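Local coordinates for putative outer membrane lipoprotein (Salmonella typhimurium LT2, PDB 2RD1), which is of unknown function but is probably a small lipid-anchored protein of the bacterial outer membrane, here represented by its SH3-like DUF903 domain, at residues A[4-10]-A[47-53]. Residues are numbered along the deposited sequence; the frame is centred on the assembly and turned at random.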
loop_
_atom_site.group_PDB
_atom_site.type_symbol
_atom_site.label_atom_id
_atom_site.label_comp_id
_atom_site.label_asym_id
_atom_site.label_seq_id
_atom_site.Cartn_x
_atom_site.Cartn_y
_atom_site.Cartn_z
ATOM N N ASN A 4 6.698 -3.151 -6.500
ATOM C CA ASN A 4 6.493 -2.048 -5.569
ATOM C C ASN A 4 5.188 -1.333 -5.842
ATOM O O ASN A 4 4.801 -1.119 -6.988
ATOM C CB ASN A 4 7.634 -1.037 -5.665
ATOM C CG ASN A 4 8.838 -1.423 -4.824
ATOM O OD1 ASN A 4 9.953 -0.967 -5.079
ATOM N ND2 ASN A 4 8.619 -2.249 -3.811
ATOM N N TYR A 5 4.505 -0.976 -4.766
ATOM C CA TYR A 5 3.259 -0.249 -4.853
ATOM C C TYR A 5 3.435 0.913 -3.910
ATOM O O TYR A 5 4.190 0.818 -2.936
ATOM C CB TYR A 5 2.076 -1.090 -4.377
ATOM C CG TYR A 5 1.415 -1.920 -5.456
ATOM C CD1 TYR A 5 2.050 -3.027 -6.004
ATOM C CD2 TYR A 5 0.146 -1.597 -5.921
ATOM C CE1 TYR A 5 1.432 -3.800 -6.994
ATOM C CE2 TYR A 5 -0.482 -2.357 -6.905
ATOM C CZ TYR A 5 0.168 -3.458 -7.438
ATOM O OH TYR A 5 -0.462 -4.208 -8.406
ATOM N N VAL A 6 2.769 2.018 -4.220
ATOM C CA VAL A 6 2.829 3.195 -3.380
ATOM C C VAL A 6 1.431 3.426 -2.847
ATOM O O VAL A 6 0.467 3.576 -3.604
ATOM C CB VAL A 6 3.293 4.433 -4.154
ATOM C CG1 VAL A 6 3.190 5.668 -3.265
ATOM C CG2 VAL A 6 4.715 4.229 -4.628
HETATM N N MSE A 7 1.345 3.437 -1.526
HETATM C CA MSE A 7 0.104 3.625 -0.807
HETATM C C MSE A 7 0.029 5.037 -0.254
HETATM O O MSE A 7 0.979 5.521 0.356
HETATM C CB MSE A 7 0.045 2.624 0.346
HETATM C CG MSE A 7 -1.160 2.754 1.256
HETATM SE SE MSE A 7 -1.016 1.545 2.773
HETATM C CE MSE A 7 -1.653 -0.065 1.929
ATOM N N THR A 8 -1.100 5.696 -0.475
ATOM C CA THR A 8 -1.307 7.035 0.045
ATOM C C THR A 8 -2.413 6.935 1.085
ATOM O O THR A 8 -3.489 6.408 0.808
ATOM C CB THR A 8 -1.728 8.006 -1.057
ATOM O OG1 THR A 8 -0.691 8.066 -2.043
ATOM C CG2 THR A 8 -1.938 9.407 -0.482
ATOM N N THR A 9 -2.150 7.430 2.290
ATOM C CA THR A 9 -3.154 7.342 3.340
ATOM C C THR A 9 -4.032 8.581 3.443
ATOM O O THR A 9 -3.703 9.652 2.933
ATOM C CB THR A 9 -2.502 7.042 4.726
ATOM O OG1 THR A 9 -1.743 8.175 5.167
ATOM C CG2 THR A 9 -1.570 5.811 4.623
ATOM N N LYS A 10 -5.164 8.407 4.107
ATOM C CA LYS A 10 -6.130 9.472 4.305
ATOM C C LYS A 10 -5.486 10.688 4.953
ATOM O O LYS A 10 -5.762 11.822 4.560
ATOM C CB LYS A 10 -7.284 8.960 5.172
ATOM C CG LYS A 10 -8.419 9.956 5.361
ATOM C CD LYS A 10 -9.593 9.318 6.087
ATOM C CE LYS A 10 -10.718 10.314 6.303
ATOM N NZ LYS A 10 -11.924 9.664 6.895
ATOM N N VAL A 47 -6.866 4.165 3.585
ATOM C CA VAL A 47 -6.096 4.106 2.347
ATOM C C VAL A 47 -6.748 4.945 1.246
ATOM O O VAL A 47 -7.848 4.633 0.781
ATOM C CB VAL A 47 -5.955 2.655 1.836
ATOM C CG1 VAL A 47 -5.120 2.636 0.569
ATOM C CG2 VAL A 47 -5.327 1.771 2.915
ATOM N N ALA A 48 -6.058 6.002 0.826
ATOM C CA ALA A 48 -6.566 6.891 -0.212
ATOM C C ALA A 48 -6.338 6.290 -1.595
ATOM O O ALA A 48 -7.277 6.176 -2.389
ATOM C CB ALA A 48 -5.894 8.257 -0.108
ATOM N N GLN A 49 -5.091 5.917 -1.880
ATOM C CA GLN A 49 -4.756 5.301 -3.158
ATOM C C GLN A 49 -3.702 4.205 -3.043
ATOM O O GLN A 49 -2.858 4.215 -2.154
ATOM C CB GLN A 49 -4.314 6.365 -4.171
ATOM C CG GLN A 49 -5.491 6.941 -4.951
ATOM C CD GLN A 49 -5.115 8.072 -5.892
ATOM O OE1 GLN A 49 -4.632 9.125 -5.460
ATOM N NE2 GLN A 49 -5.345 7.867 -7.185
ATOM N N LEU A 50 -3.777 3.239 -3.945
ATOM C CA LEU A 50 -2.840 2.123 -3.968
ATOM C C LEU A 50 -2.380 2.016 -5.412
ATOM O O LEU A 50 -3.071 1.445 -6.248
ATOM C CB LEU A 50 -3.550 0.841 -3.562
ATOM C CG LEU A 50 -2.750 -0.153 -2.737
ATOM C CD1 LEU A 50 -2.979 0.142 -1.263
ATOM C CD2 LEU A 50 -3.206 -1.569 -3.060
ATOM N N ILE A 51 -1.198 2.539 -5.697
ATOM C CA ILE A 51 -0.712 2.557 -7.067
ATOM C C ILE A 51 0.555 1.756 -7.334
ATOM O O ILE A 51 1.546 1.895 -6.617
ATOM C CB ILE A 51 -0.504 4.018 -7.496
ATOM C CG1 ILE A 51 -1.854 4.752 -7.398
ATOM C CG2 ILE A 51 0.096 4.095 -8.902
ATOM C CD1 ILE A 51 -1.775 6.261 -7.600
ATOM N N LYS A 52 0.505 0.919 -8.370
ATOM C CA LYS A 52 1.650 0.108 -8.750
ATOM C C LYS A 52 2.721 1.058 -9.273
ATOM O O LYS A 52 2.468 1.847 -10.181
ATOM C CB LYS A 52 1.274 -0.901 -9.847
ATOM C CG LYS A 52 2.376 -1.930 -10.086
ATOM C CD LYS A 52 2.131 -2.827 -11.294
ATOM C CE LYS A 52 0.991 -3.818 -11.076
ATOM N NZ LYS A 52 0.828 -4.730 -12.258
ATOM N N ALA A 53 3.916 0.985 -8.702
ATOM C CA ALA A 53 4.994 1.870 -9.117
ATOM C C ALA A 53 5.533 1.553 -10.504
ATOM O O ALA A 53 5.555 0.398 -10.925
ATOM C CB ALA A 53 6.138 1.821 -8.095
#
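Strands 4-9 and 47-52 run antiparallel, their axes 4.4 Å apart at the closest point and their directions 163° apart. Val6 and Ile51 form a hydrogen-bonded pair with two good bonds, Val6 N to Ile51 O (2.7 Å) and Ile51 N to Val6 O (2.9 Å); beyond it, Ala53 N donates to Asn4 O at 2.9 Å. Thr8 N reaches Gln49 O at 2.8 Å, but Thr8 O accepts twice, from Gln49 N (3.2 Å) and Ala48 N (2.6 Å). Two residues thus oppose one, a classic beta bulge, with Ala48 in the near-helical conformation usual for its first position (phi/psi -80/-53°), and the register slips so that Thr9 pairs with Val47.

Tyr5, Met7, Leu50 and Lys52 share one face of the sheet. The Tyr5 ring leans across the strand, with Lys52 CA 3.7 Å from its centroid in a CH-pi contact over the face. Met7, present as selenomethionine, lies against Leu50 and Val47, with Met7 CE 3.5 Å from Leu50 CD1 and Met7 CG 4.0 Å from Val47 CG1; Pro21 also packs on Met7 and Leu50. Val6, Thr8, Gln49 and Ile51 occupy the opposite face.

Strand 14-18 flanks the other edge of 4-9, so this pairing joins the chain's first and last strands in a three-stranded antiparallel sheet, consistent with the small all-beta, SH3-like fold of the DUF903 family.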